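Long-range contacts in 3-oxoadipate enol-lactonase (Burkholderia xenovorans, PDB 2XUA), which probably hydrolyses the enol-lactone of 3-oxoadipate, a ring-opening step in the breakdown of catechol-type aromatic compounds: residues 19-25 with 50-54; 133-137 with 190-194; 157-163 with 243-249; 201-205 with 230-234. All blocks are in the same frame, centred on the assembly; numbering follows the deposited sequence.

Contact 1. Residues 19-25 with 50-54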
loop_
_atom_site.group_PDB
_atom_site.type_symbol
_atom_site.label_atom_id
_atom_site.label_comp_id
_atom_site.label_asym_id
_atom_site.label_seq_id
_atom_site.Cartn_x
_atom_site.Cartn_y
_atom_site.Cartn_z
ATOM N N ASP B 19 -2.006 -10.322 -11.292
ATOM C CA ASP B 19 -2.175 -11.513 -10.455
ATOM C C ASP B 19 -2.919 -12.591 -11.244
ATOM O O ASP B 19 -3.551 -12.294 -12.246
ATOM C CB ASP B 19 -2.940 -11.172 -9.157
ATOM C CG ASP B 19 -2.200 -10.199 -8.272
ATOM O OD1 ASP B 19 -1.511 -10.690 -7.331
ATOM O OD2 ASP B 19 -2.323 -8.943 -8.492
ATOM N N GLY B 20 -2.840 -13.849 -10.765
ATOM C CA GLY B 20 -3.323 -14.995 -11.507
ATOM C C GLY B 20 -2.172 -15.465 -12.412
ATOM O O GLY B 20 -1.129 -14.837 -12.484
ATOM N N GLU B 21 -2.339 -16.572 -13.117
ATOM C CA GLU B 21 -1.216 -17.150 -13.906
ATOM C C GLU B 21 -1.096 -16.334 -15.200
ATOM O O GLU B 21 -1.956 -16.452 -16.044
ATOM C CB GLU B 21 -1.577 -18.600 -14.228
ATOM C CG GLU B 21 -0.738 -19.669 -13.514
ATOM C CD GLU B 21 -0.401 -19.363 -12.053
ATOM O OE1 GLU B 21 0.822 -19.210 -11.733
ATOM O OE2 GLU B 21 -1.348 -19.290 -11.232
ATOM N N ARG B 22 -0.070 -15.517 -15.374
ATOM C CA ARG B 22 -0.168 -14.423 -16.383
ATOM C C ARG B 22 -0.150 -14.939 -17.863
ATOM O O ARG B 22 -0.736 -14.312 -18.778
ATOM C CB ARG B 22 0.719 -13.185 -16.011
ATOM C CG ARG B 22 1.918 -12.656 -16.850
ATOM C CD ARG B 22 1.623 -12.539 -18.300
ATOM N NE ARG B 22 2.088 -11.371 -19.067
ATOM C CZ ARG B 22 1.421 -11.011 -20.176
ATOM N NH1 ARG B 22 0.353 -11.727 -20.517
ATOM N NH2 ARG B 22 1.763 -9.971 -20.942
ATOM N N HIS B 23 0.411 -16.150 -18.030
ATOM C CA HIS B 23 0.326 -16.885 -19.323
ATOM C C HIS B 23 -0.721 -17.987 -19.436
ATOM O O HIS B 23 -0.695 -18.819 -20.386
ATOM C CB HIS B 23 1.736 -17.337 -19.736
ATOM C CG HIS B 23 2.624 -16.169 -19.996
ATOM N ND1 HIS B 23 2.327 -15.233 -20.970
ATOM C CD2 HIS B 23 3.723 -15.716 -19.355
ATOM C CE1 HIS B 23 3.246 -14.290 -20.963
ATOM N NE2 HIS B 23 4.102 -14.556 -19.997
ATOM N N GLY B 24 -1.645 -17.990 -18.480
ATOM C CA GLY B 24 -2.774 -18.908 -18.529
ATOM C C GLY B 24 -3.799 -18.462 -19.556
ATOM O O GLY B 24 -3.588 -17.478 -20.324
ATOM N N ASN B 25 -4.930 -19.164 -19.539
ATOM C CA ASN B 25 -5.982 -18.944 -20.541
ATOM C C ASN B 25 -7.247 -18.324 -19.956
ATOM O O ASN B 25 -8.270 -18.310 -20.617
ATOM C CB ASN B 25 -6.263 -20.249 -21.287
ATOM C CG ASN B 25 -7.093 -21.268 -20.499
ATOM O OD1 ASN B 25 -7.798 -22.055 -21.118
ATOM N ND2 ASN B 25 -6.979 -21.297 -19.183
ATOM N N SER B 50 -8.514 -13.667 -8.961
ATOM C CA SER B 50 -7.423 -14.552 -9.415
ATOM C C SER B 50 -7.817 -15.956 -9.619
ATOM O O SER B 50 -7.065 -16.682 -10.238
ATOM C CB SER B 50 -6.317 -14.674 -8.302
ATOM O OG SER B 50 -5.636 -13.458 -8.300
ATOM N N LYS B 51 -8.908 -16.387 -8.985
ATOM C CA LYS B 51 -9.363 -17.753 -9.143
ATOM C C LYS B 51 -9.994 -17.928 -10.514
ATOM O O LYS B 51 -9.858 -18.976 -11.133
ATOM C CB LYS B 51 -10.327 -18.129 -8.064
ATOM C CG LYS B 51 -9.645 -18.117 -6.707
ATOM C CD LYS B 51 -10.176 -19.173 -5.788
ATOM C CE LYS B 51 -11.601 -18.902 -5.325
ATOM N NZ LYS B 51 -11.825 -19.604 -4.025
ATOM N N HIS B 52 -10.617 -16.865 -10.996
ATOM C CA HIS B 52 -11.372 -16.925 -12.233
ATOM C C HIS B 52 -10.759 -16.201 -13.394
ATOM O O HIS B 52 -11.147 -16.464 -14.484
ATOM C CB HIS B 52 -12.780 -16.418 -11.962
ATOM C CG HIS B 52 -13.475 -17.216 -10.914
ATOM N ND1 HIS B 52 -13.962 -18.485 -11.155
ATOM C CD2 HIS B 52 -13.685 -16.970 -9.593
ATOM C CE1 HIS B 52 -14.460 -18.979 -10.027
ATOM N NE2 HIS B 52 -14.326 -18.068 -9.073
ATOM N N PHE B 53 -9.827 -15.284 -13.143
ATOM C CA PHE B 53 -9.322 -14.316 -14.121
ATOM C C PHE B 53 -7.840 -14.142 -13.997
ATOM O O PHE B 53 -7.255 -14.448 -12.932
ATOM C CB PHE B 53 -9.990 -12.916 -13.905
ATOM C CG PHE B 53 -11.471 -12.953 -14.057
ATOM C CD1 PHE B 53 -12.051 -13.047 -15.340
ATOM C CD2 PHE B 53 -12.296 -12.988 -12.941
ATOM C CE1 PHE B 53 -13.396 -13.147 -15.484
ATOM C CE2 PHE B 53 -13.686 -13.085 -13.094
ATOM C CZ PHE B 53 -14.218 -13.201 -14.387
ATOM N N ARG B 54 -7.232 -13.630 -15.071
ATOM C CA ARG B 54 -5.955 -12.945 -14.960
ATOM C C ARG B 54 -6.280 -11.461 -14.657
ATOM O O ARG B 54 -7.148 -10.869 -15.307
ATOM C CB ARG B 54 -5.099 -13.073 -16.243
ATOM C CG ARG B 54 -4.620 -14.523 -16.431
ATOM C CD ARG B 54 -3.981 -14.718 -17.791
ATOM N NE ARG B 54 -4.978 -14.677 -18.864
ATOM C CZ ARG B 54 -4.654 -14.453 -20.128
ATOM N NH1 ARG B 54 -3.352 -14.225 -20.446
ATOM N NH2 ARG B 54 -5.619 -14.429 -21.048
#

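Contact 2. Residues 133-137 with 190-194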
loop_
_atom_site.group_PDB
_atom_site.type_symbol
_atom_site.label_atom_id
_atom_site.label_comp_id
_atom_site.label_asym_id
_atom_site.label_seq_id
_atom_site.Cartn_x
_atom_site.Cartn_y
_atom_site.Cartn_z
ATOM N N GLU B 133 -18.896 23.010 -9.060
ATOM C CA GLU B 133 -18.881 23.573 -7.691
ATOM C C GLU B 133 -18.093 22.670 -6.727
ATOM O O GLU B 133 -17.594 23.135 -5.689
ATOM C CB GLU B 133 -20.315 23.826 -7.154
ATOM C CG GLU B 133 -21.141 24.924 -7.895
ATOM C CD GLU B 133 -21.416 24.640 -9.392
ATOM O OE1 GLU B 133 -21.723 23.467 -9.739
ATOM O OE2 GLU B 133 -21.328 25.604 -10.233
ATOM N N VAL B 134 -17.931 21.398 -7.093
ATOM C CA VAL B 134 -17.129 20.490 -6.249
ATOM C C VAL B 134 -15.689 20.479 -6.768
ATOM O O VAL B 134 -14.763 20.703 -6.023
ATOM C CB VAL B 134 -17.723 19.040 -6.171
ATOM C CG1 VAL B 134 -16.787 18.121 -5.337
ATOM C CG2 VAL B 134 -19.066 19.040 -5.500
ATOM N N TRP B 135 -15.524 20.292 -8.062
ATOM C CA TRP B 135 -14.219 19.950 -8.630
ATOM C C TRP B 135 -13.317 21.127 -8.799
ATOM O O TRP B 135 -12.080 20.982 -8.798
ATOM C CB TRP B 135 -14.407 19.302 -9.997
ATOM C CG TRP B 135 -15.025 17.928 -9.910
ATOM C CD1 TRP B 135 -16.188 17.523 -10.468
ATOM C CD2 TRP B 135 -14.501 16.788 -9.193
ATOM N NE1 TRP B 135 -16.428 16.206 -10.169
ATOM C CE2 TRP B 135 -15.415 15.740 -9.364
ATOM C CE3 TRP B 135 -13.332 16.556 -8.430
ATOM C CZ2 TRP B 135 -15.208 14.482 -8.825
ATOM C CZ3 TRP B 135 -13.115 15.282 -7.904
ATOM C CH2 TRP B 135 -14.044 14.268 -8.103
ATOM N N VAL B 136 -13.907 22.311 -9.026
ATOM C CA VAL B 136 -13.053 23.481 -9.287
ATOM C C VAL B 136 -12.304 23.912 -8.001
ATOM O O VAL B 136 -11.063 24.024 -8.011
ATOM C CB VAL B 136 -13.855 24.612 -10.008
ATOM C CG1 VAL B 136 -13.060 25.920 -10.069
ATOM C CG2 VAL B 136 -14.209 24.176 -11.394
ATOM N N PRO B 137 -13.030 24.090 -6.867
ATOM C CA PRO B 137 -12.392 24.382 -5.570
ATOM C C PRO B 137 -11.501 23.246 -5.081
ATOM O O PRO B 137 -10.502 23.464 -4.416
ATOM C CB PRO B 137 -13.579 24.489 -4.583
ATOM C CG PRO B 137 -14.776 24.697 -5.423
ATOM C CD PRO B 137 -14.517 24.113 -6.784
ATOM N N CYS B 190 -9.038 15.800 -11.194
ATOM C CA CYS B 190 -10.267 16.545 -10.893
ATOM C C CYS B 190 -10.847 17.177 -12.154
ATOM O O CYS B 190 -12.039 17.053 -12.437
ATOM C CB CYS B 190 -9.978 17.651 -9.877
ATOM S SG CYS B 190 -9.612 17.053 -8.205
ATOM N N GLU B 191 -9.954 17.833 -12.899
ATOM C CA GLU B 191 -10.286 18.469 -14.165
ATOM C C GLU B 191 -10.847 17.469 -15.157
ATOM O O GLU B 191 -11.955 17.675 -15.704
ATOM C CB GLU B 191 -9.070 19.247 -14.689
ATOM C CG GLU B 191 -8.876 20.503 -13.856
ATOM C CD GLU B 191 -7.480 21.174 -13.949
ATOM O OE1 GLU B 191 -6.455 20.522 -14.248
ATOM O OE2 GLU B 191 -7.417 22.372 -13.611
ATOM N N ALA B 192 -10.157 16.325 -15.315
ATOM C CA ALA B 192 -10.714 15.290 -16.183
ATOM C C ALA B 192 -12.125 14.840 -15.881
ATOM O O ALA B 192 -12.928 14.627 -16.817
ATOM C CB ALA B 192 -9.761 14.049 -16.301
ATOM N N ILE B 193 -12.395 14.526 -14.602
ATOM C CA ILE B 193 -13.695 14.021 -14.209
ATOM C C ILE B 193 -14.758 15.147 -14.436
ATOM O O ILE B 193 -15.855 14.892 -14.935
ATOM C CB ILE B 193 -13.668 13.591 -12.731
ATOM C CG1 ILE B 193 -12.662 12.408 -12.515
ATOM C CG2 ILE B 193 -15.056 13.298 -12.231
ATOM C CD1 ILE B 193 -12.049 12.463 -11.084
ATOM N N ASP B 194 -14.412 16.375 -14.059
ATOM C CA ASP B 194 -15.407 17.492 -14.132
ATOM C C ASP B 194 -15.818 17.715 -15.592
ATOM O O ASP B 194 -16.991 17.998 -15.883
ATOM C CB ASP B 194 -14.802 18.794 -13.520
ATOM C CG ASP B 194 -15.858 19.910 -13.327
ATOM O OD1 ASP B 194 -17.043 19.597 -13.115
ATOM O OD2 ASP B 194 -15.493 21.100 -13.384
#

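Contact 3. Residues 157-163 with 243-249. With SHF (laevulinic acid), chain C.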
loop_
_atom_site.group_PDB
_atom_site.type_symbol
_atom_site.label_atom_id
_atom_site.label_comp_id
_atom_site.label_asym_id
_atom_site.label_seq_id
_atom_site.Cartn_x
_atom_site.Cartn_y
_atom_site.Cartn_z
ATOM N N ARG B 157 -15.960 11.187 3.221
ATOM C CA ARG B 157 -16.953 10.881 2.178
ATOM C C ARG B 157 -16.825 9.446 1.653
ATOM O O ARG B 157 -17.652 9.004 0.847
ATOM C CB ARG B 157 -16.832 11.888 1.027
ATOM C CG ARG B 157 -17.345 13.294 1.456
ATOM C CD ARG B 157 -16.755 14.393 0.549
ATOM N NE ARG B 157 -17.221 14.313 -0.845
ATOM C CZ ARG B 157 -18.482 14.539 -1.264
ATOM N NH1 ARG B 157 -19.465 14.841 -0.392
ATOM N NH2 ARG B 157 -18.761 14.453 -2.569
ATOM N N TRP B 158 -15.783 8.738 2.079
ATOM C CA TRP B 158 -15.465 7.424 1.493
ATOM C C TRP B 158 -15.961 6.286 2.350
ATOM O O TRP B 158 -16.207 5.204 1.841
ATOM C CB TRP B 158 -13.944 7.289 1.369
ATOM C CG TRP B 158 -13.365 8.074 0.225
ATOM C CD1 TRP B 158 -13.985 9.016 -0.580
ATOM C CD2 TRP B 158 -12.014 7.968 -0.239
ATOM N NE1 TRP B 158 -13.064 9.524 -1.498
ATOM C CE2 TRP B 158 -11.857 8.876 -1.304
ATOM C CE3 TRP B 158 -10.916 7.199 0.177
ATOM C CZ2 TRP B 158 -10.651 9.032 -1.961
ATOM C CZ3 TRP B 158 -9.725 7.328 -0.492
ATOM C CH2 TRP B 158 -9.592 8.261 -1.547
ATOM N N PHE B 159 -16.099 6.506 3.662
ATOM C CA PHE B 159 -16.565 5.424 4.545
ATOM C C PHE B 159 -17.605 5.958 5.470
ATOM O O PHE B 159 -17.546 7.161 5.768
ATOM C CB PHE B 159 -15.373 4.918 5.392
ATOM C CG PHE B 159 -14.249 4.355 4.555
ATOM C CD1 PHE B 159 -14.376 3.131 3.931
ATOM C CD2 PHE B 159 -13.094 5.083 4.355
ATOM C CE1 PHE B 159 -13.338 2.584 3.139
ATOM C CE2 PHE B 159 -12.057 4.553 3.570
ATOM C CZ PHE B 159 -12.188 3.256 2.976
ATOM N N THR B 160 -18.529 5.114 5.948
ATOM C CA THR B 160 -19.452 5.579 7.006
ATOM C C THR B 160 -18.621 5.861 8.263
ATOM O O THR B 160 -17.478 5.359 8.391
ATOM C CB THR B 160 -20.556 4.544 7.304
ATOM O OG1 THR B 160 -19.937 3.325 7.761
ATOM C CG2 THR B 160 -21.358 4.274 6.014
ATOM N N ALA B 161 -19.125 6.753 9.114
ATOM C CA ALA B 161 -18.507 7.061 10.415
ATOM C C ALA B 161 -18.196 5.790 11.198
ATOM O O ALA B 161 -17.145 5.675 11.856
ATOM C CB ALA B 161 -19.438 7.976 11.275
ATOM N N ASP B 162 -19.110 4.846 11.160
ATOM C CA ASP B 162 -18.941 3.673 11.995
ATOM C C ASP B 162 -17.768 2.829 11.471
ATOM O O ASP B 162 -16.991 2.299 12.250
ATOM C CB ASP B 162 -20.194 2.823 11.919
ATOM C CG ASP B 162 -20.064 1.493 12.684
ATOM O OD1 ASP B 162 -19.671 1.482 13.886
ATOM O OD2 ASP B 162 -20.368 0.456 12.071
ATOM N N TYR B 163 -17.678 2.656 10.157
ATOM C CA TYR B 163 -16.566 1.856 9.610
ATOM C C TYR B 163 -15.278 2.531 9.977
ATOM O O TYR B 163 -14.297 1.860 10.291
ATOM C CB TYR B 163 -16.672 1.743 8.087
ATOM C CG TYR B 163 -15.543 0.912 7.495
ATOM C CD1 TYR B 163 -15.670 -0.437 7.379
ATOM C CD2 TYR B 163 -14.363 1.500 7.080
ATOM C CE1 TYR B 163 -14.621 -1.224 6.893
ATOM C CE2 TYR B 163 -13.307 0.735 6.619
ATOM C CZ TYR B 163 -13.468 -0.636 6.515
ATOM O OH TYR B 163 -12.466 -1.420 6.048
ATOM N N SER B 243 -20.689 3.403 1.868
ATOM C CA SER B 243 -20.510 4.722 1.278
ATOM C C SER B 243 -19.712 4.516 -0.024
ATOM O O SER B 243 -19.940 3.538 -0.755
ATOM C CB SER B 243 -19.802 5.634 2.285
ATOM O OG SER B 243 -19.616 6.932 1.728
ATOM N N HIS B 244 -18.734 5.372 -0.267
ATOM C CA HIS B 244 -18.201 5.552 -1.590
ATOM C C HIS B 244 -17.154 4.456 -1.972
ATOM O O HIS B 244 -17.094 4.042 -3.125
ATOM C CB HIS B 244 -17.634 6.956 -1.688
ATOM C CG HIS B 244 -17.140 7.330 -3.047
ATOM N ND1 HIS B 244 -17.918 7.199 -4.188
ATOM C CD2 HIS B 244 -15.959 7.870 -3.447
ATOM C CE1 HIS B 244 -17.233 7.656 -5.227
ATOM N NE2 HIS B 244 -16.043 8.069 -4.808
ATOM N N ILE B 245 -16.342 4.000 -1.006
ATOM C CA ILE B 245 -15.304 2.987 -1.325
ATOM C C ILE B 245 -15.856 1.653 -0.849
ATOM O O ILE B 245 -15.404 1.084 0.206
ATOM C CB ILE B 245 -13.986 3.364 -0.646
ATOM C CG1 ILE B 245 -13.511 4.777 -1.041
ATOM C CG2 ILE B 245 -12.920 2.266 -0.940
ATOM C CD1 ILE B 245 -13.243 4.954 -2.543
ATOM N N SER B 246 -16.930 1.205 -1.532
ATOM C CA SER B 246 -17.718 0.046 -1.111
ATOM C C SER B 246 -16.999 -1.287 -1.223
ATOM O O SER B 246 -17.363 -2.252 -0.547
ATOM C CB SER B 246 -19.063 -0.026 -1.865
ATOM O OG SER B 246 -18.920 -0.408 -3.208
ATOM N N ASN B 247 -15.997 -1.349 -2.092
ATOM C CA ASN B 247 -15.232 -2.623 -2.209
ATOM C C ASN B 247 -14.350 -2.875 -0.965
ATOM O O ASN B 247 -13.845 -3.992 -0.753
ATOM C CB ASN B 247 -14.323 -2.578 -3.445
ATOM C CG ASN B 247 -13.169 -1.650 -3.248
ATOM O OD1 ASN B 247 -13.380 -0.451 -3.045
ATOM N ND2 ASN B 247 -11.929 -2.197 -3.241
ATOM N N ILE B 248 -14.103 -1.829 -0.191
ATOM C CA ILE B 248 -13.486 -1.955 1.126
ATOM C C ILE B 248 -14.461 -2.115 2.273
ATOM O O ILE B 248 -14.402 -3.096 3.015
ATOM C CB ILE B 248 -12.527 -0.815 1.388
ATOM C CG1 ILE B 248 -11.319 -1.046 0.504
ATOM C CG2 ILE B 248 -11.992 -0.862 2.864
ATOM C CD1 ILE B 248 -10.349 0.091 0.541
ATOM N N GLU B 249 -15.368 -1.155 2.427
ATOM C CA GLU B 249 -16.341 -1.243 3.500
ATOM C C GLU B 249 -17.225 -2.510 3.450
ATOM O O GLU B 249 -17.535 -3.070 4.480
ATOM C CB GLU B 249 -17.163 0.080 3.608
ATOM C CG GLU B 249 -18.204 -0.003 4.756
ATOM C CD GLU B 249 -18.631 1.405 5.234
ATOM O OE1 GLU B 249 -18.038 2.412 4.719
ATOM O OE2 GLU B 249 -19.543 1.479 6.105
HETATM C C4 SHF C . -11.714 11.672 -4.395
HETATM C C5 SHF C . -11.787 10.180 -4.746
HETATM C C3 SHF C . -12.977 12.544 -4.484
HETATM C C2 SHF C . -14.367 11.865 -4.385
HETATM C C1 SHF C . -15.491 12.867 -3.887
HETATM O O4 SHF C . -10.642 12.163 -3.995
HETATM O O1 SHF C . -15.729 12.791 -2.667
HETATM O OH1 SHF C . -16.152 13.607 -4.693
HETATM O O HOH W 1 -17.910 2.967 2.172
HETATM O O HOH W 2 -19.246 8.661 3.807
#

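Contact 4. Residues 201-205 with 230-234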
loop_
_atom_site.group_PDB
_atom_site.type_symbol
_atom_site.label_atom_id
_atom_site.label_comp_id
_atom_site.label_asym_id
_atom_site.label_seq_id
_atom_site.Cartn_x
_atom_site.Cartn_y
_atom_site.Cartn_z
ATOM N N GLU B 201 -23.472 9.240 -24.061
ATOM C CA GLU B 201 -22.842 8.017 -24.577
ATOM C C GLU B 201 -23.284 6.702 -23.917
ATOM O O GLU B 201 -23.050 5.617 -24.462
ATOM C CB GLU B 201 -21.308 8.123 -24.440
ATOM C CG GLU B 201 -20.641 9.081 -25.411
ATOM C CD GLU B 201 -19.128 9.085 -25.303
ATOM O OE1 GLU B 201 -18.499 8.015 -25.559
ATOM O OE2 GLU B 201 -18.566 10.174 -24.974
ATOM N N ALA B 202 -23.855 6.768 -22.718
ATOM C CA ALA B 202 -24.135 5.540 -21.966
ATOM C C ALA B 202 -25.193 4.712 -22.650
ATOM O O ALA B 202 -25.045 3.499 -22.744
ATOM C CB ALA B 202 -24.528 5.838 -20.543
ATOM N N PRO B 203 -26.294 5.355 -23.119
ATOM C CA PRO B 203 -27.269 4.511 -23.795
ATOM C C PRO B 203 -26.725 3.712 -24.956
ATOM O O PRO B 203 -27.359 2.765 -25.347
ATOM C CB PRO B 203 -28.311 5.524 -24.276
ATOM C CG PRO B 203 -28.362 6.453 -23.184
ATOM C CD PRO B 203 -26.895 6.671 -22.813
ATOM N N GLY B 204 -25.541 4.075 -25.452
ATOM C CA GLY B 204 -24.863 3.393 -26.572
ATOM C C GLY B 204 -24.046 2.133 -26.275
ATOM O O GLY B 204 -23.524 1.499 -27.213
ATOM N N ILE B 205 -23.929 1.774 -24.978
ATOM C CA ILE B 205 -23.127 0.639 -24.516
ATOM C C ILE B 205 -23.719 -0.717 -24.873
ATOM O O ILE B 205 -24.853 -1.023 -24.530
ATOM C CB ILE B 205 -22.930 0.712 -22.968
ATOM C CG1 ILE B 205 -22.029 1.912 -22.619
ATOM C CG2 ILE B 205 -22.451 -0.655 -22.425
ATOM C CD1 ILE B 205 -21.886 2.250 -21.169
ATOM N N GLN B 230 -30.062 2.281 -16.041
ATOM C CA GLN B 230 -31.265 2.311 -16.870
ATOM C C GLN B 230 -30.918 2.785 -18.273
ATOM O O GLN B 230 -31.594 2.408 -19.240
ATOM C CB GLN B 230 -32.437 3.038 -16.157
ATOM C CG GLN B 230 -33.073 2.149 -14.987
ATOM C CD GLN B 230 -33.867 2.923 -13.810
ATOM O OE1 GLN B 230 -34.152 4.111 -13.875
ATOM N NE2 GLN B 230 -34.165 2.191 -12.720
ATOM N N ALA B 231 -29.853 3.571 -18.408
ATOM C CA ALA B 231 -29.382 3.941 -19.756
ATOM C C ALA B 231 -28.856 2.733 -20.538
ATOM O O ALA B 231 -28.848 2.741 -21.782
ATOM C CB ALA B 231 -28.322 4.962 -19.683
ATOM N N ILE B 232 -28.389 1.716 -19.822
ATOM C CA ILE B 232 -27.607 0.644 -20.481
ATOM C C ILE B 232 -28.479 -0.584 -20.718
ATOM O O ILE B 232 -28.999 -1.147 -19.744
ATOM C CB ILE B 232 -26.335 0.263 -19.690
ATOM C CG1 ILE B 232 -25.354 1.445 -19.630
ATOM C CG2 ILE B 232 -25.654 -0.983 -20.318
ATOM C CD1 ILE B 232 -24.157 1.201 -18.558
ATOM N N ALA B 233 -28.633 -0.983 -22.007
ATOM C CA ALA B 233 -29.515 -2.142 -22.310
ATOM C C ALA B 233 -29.084 -3.366 -21.503
ATOM O O ALA B 233 -27.912 -3.753 -21.539
ATOM C CB ALA B 233 -29.511 -2.479 -23.781
ATOM N N GLY B 234 -30.020 -3.963 -20.771
ATOM C CA GLY B 234 -29.703 -5.168 -20.006
ATOM C C GLY B 234 -28.777 -5.011 -18.782
ATOM O O GLY B 234 -28.464 -6.011 -18.130
HETATM O O HOH W 3 -27.195 0.342 -24.435
HETATM O O HOH W 4 -25.933 -3.668 -23.243
#

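Contact 1. Residues 19-25 with 50-54
Arg54 sets CG anti to its carbonyl carbon (chi1 -69°) and its chain bends at chi3 (-71°), which folds its guanidinium over the type I beta turn of Glu21 to Gly24. The turn belongs to the loop between strands 12-19 and 28-32 of the alpha/beta hydrolase sheet, and Arg54 opens strand 54-58, just after helix 43-52. The turn is closed by a backbone bond from Gly24 N to Glu21 O, and three of its carbonyl oxygens lie close to the arginine. Glu21 O lies against the aliphatic part, 3.2 Å from Arg54 CD. Arg22 O accepts a hydrogen bond from Arg54 NH1 at 3.1 Å with an N-H...O angle of 160°; the acceptor lies in the guanidinium plane, while the donor stands above the plane of the carbonyl. NE of the same arginine bonds to Ala26 O, so the loop is gripped on both sides of Gly24. Arg22 NH1 comes within 4.5 Å of Arg54 NH1, but Arg22 NH2 is bonded to Leu89 O. At the start of the loop Gly20 packs on Ser50, whose OG is bonded to Val46 O within its own helix. Asp19 carries its carboxylate away to Arg57 and to His180 of the second subunit. Over the centre of the Arg54 guanidinium sits Gly24 O, 3.2 Å from Arg54 CZ, at angles too poor for a hydrogen bond to NE or NH1.

Contact 2. Residues 133-137 with 190-194
The side chain of Trp135 fills the interface between helix 132-145, which carries it, and the nearly antiparallel helix 183-195, both in the cap of this alpha/beta hydrolase; the short segments run at 159° with their axes 9.1 Å apart. Its CB starts against Asp194, 3.6 Å from Asp194 CB, and the two side chains run past one another head to tail. With CG beside the backbone N (chi1 -69°), the indole then lies along the second helix. CD1 is the ring atom nearest the carboxylate, 3.5 Å from Asp194 OD1, an oxygen that is held in a salt bridge by Arg128. NE1 donates to Ile129 O in the loop ahead of the helix, which helps fix the rotation of the ring. Along the six-membered ring, CZ2 meets Ile193 CG2 at 3.6 Å and CH2 meets Ile193 CD1 at 4.0 Å. One face of the indole has Cys190 O and Ile193 CB above it, both nearer its border than its middle. Beyond the tryptophan, Ile193 continues to Met101 and Leu104 of helix 101-112, so the packing connects the cap to the hydrolase core. The indole also approaches the bound laevulinic acid. On the CE3 side Cys190 makes an oblique sulfur-aromatic contact, its SG 3.8 Å from Trp135 CE3.

Contact 3. Residues 157-163 with 243-249
Hydrogen bonds join Trp158 and Thr160 to residues 243-249. Trp158 O takes a bond from Ile245 N (3.1 Å, 168°) and a weak one from His244 N. Glu249, extended beyond CG, reaches the start of helix 161-166 and receives two bonds: OE1 accepts from Thr160 N at 3.0 Å through its syn lone pair, and OE2 accepts from Thr160 OG1 at 2.5 Å. The same threonine is the N-cap of that helix, its OG1 accepting weakly from Tyr163 N; chi1 of 61° places OG1 between the backbone N and the carbonyl carbon, where it serves both partners. A water bridges Trp158 O, Ser243 N and Glu249 OE1, and a second one links Phe159 O with Ser243 OG.

Apolar contacts run alongside. Ile245 CD1 makes a CH-pi contact over the five-membered ring of Trp158, and Ile248 CG2 touches Phe159 CE1 at 3.7 Å. The Tyr163 ring has Glu249 CA over one face.

The ligand contacts lie at one end. Arg157 NE donates to laevulinic acid O1 at 2.8 Å, NH2 bonds weakly to OH1, and Trp158 CZ2 approaches C5 at 3.2 Å with the methyl group at the ring edge.

His244, bonded through ND1 to Asp217 and touching Ser100, fits a Ser-His-Asp triad. The bond from Ile245 N, with the weak one from His244 N, ties the loop of the probable catalytic histidine to the cap segment whose Arg157 binds the laevulinic acid carboxylate, so substrate binding and catalysis probably share this junction.

Contact 4. Residues 201-205 with 230-234
The right-handed beta-alpha-beta crossover of the alpha/beta hydrolase fold that runs from strand 209-214 through helix 222-231 to strand 236-240 contains one side of this contact, in which residues 230-234 meet the 3-10 turn 202-204 that precedes strand 209-214. The contact is mainly apolar, and no direct hydrogen bond crosses it. Ala231 points its CB at the turn, 3.8 Å from Pro203 CG and 4.0 Å from Ala202 CB, so a small methyl group rests against CG and CD of the proline ring and a second methyl. The carbonyl of the same alanine is used too: Pro203 CA makes a CA-H...O contact with Ala231 O at 3.1 Å, with an angle of 159° at the hydrogen. Ile205 and Ile232 pack deeper. Both have CG1 anti to the carbonyl carbon (chi1 -68° and -64°), and their extended arms meet at the ends, Ile205 CD1 to Ile232 CD1 3.6 Å. Their CG2 branches also touch, while Ile232 CG1 lies against Ala202 O. Water closes the polar side. One molecule donates to Pro203 O and Ile205 O and accepts from Ala233 N at 3.1 Å, so it bridges the two backbones. Inward, Ile205 packs on Val107, Ala110 and Ala111 of helix 101-112, and Glu201 forms a salt bridge with Arg112, so the turn sits between that helix and the end of helix 222-231.

The four contacts lie around one alpha/beta hydrolase domain and none touches another. Contact 1 comes first along the chain and joins the loop after strand 12-19 to the start of strand 54-58; contact 2 lies on the opposite side of the chain's centre, about 36 Å away between centres. Contacts 2 and 3 alternate in sequence and approach to about 5 Å between nearest atoms, both beside the laevulinic acid, so the cap helices and the histidine loop come together around the pocket. Contact 4, nested within the loop closed by contact 3, shares helix 101-112 with the surroundings of contact 2, about 25 Å away between centres, and lies apart from the ligand.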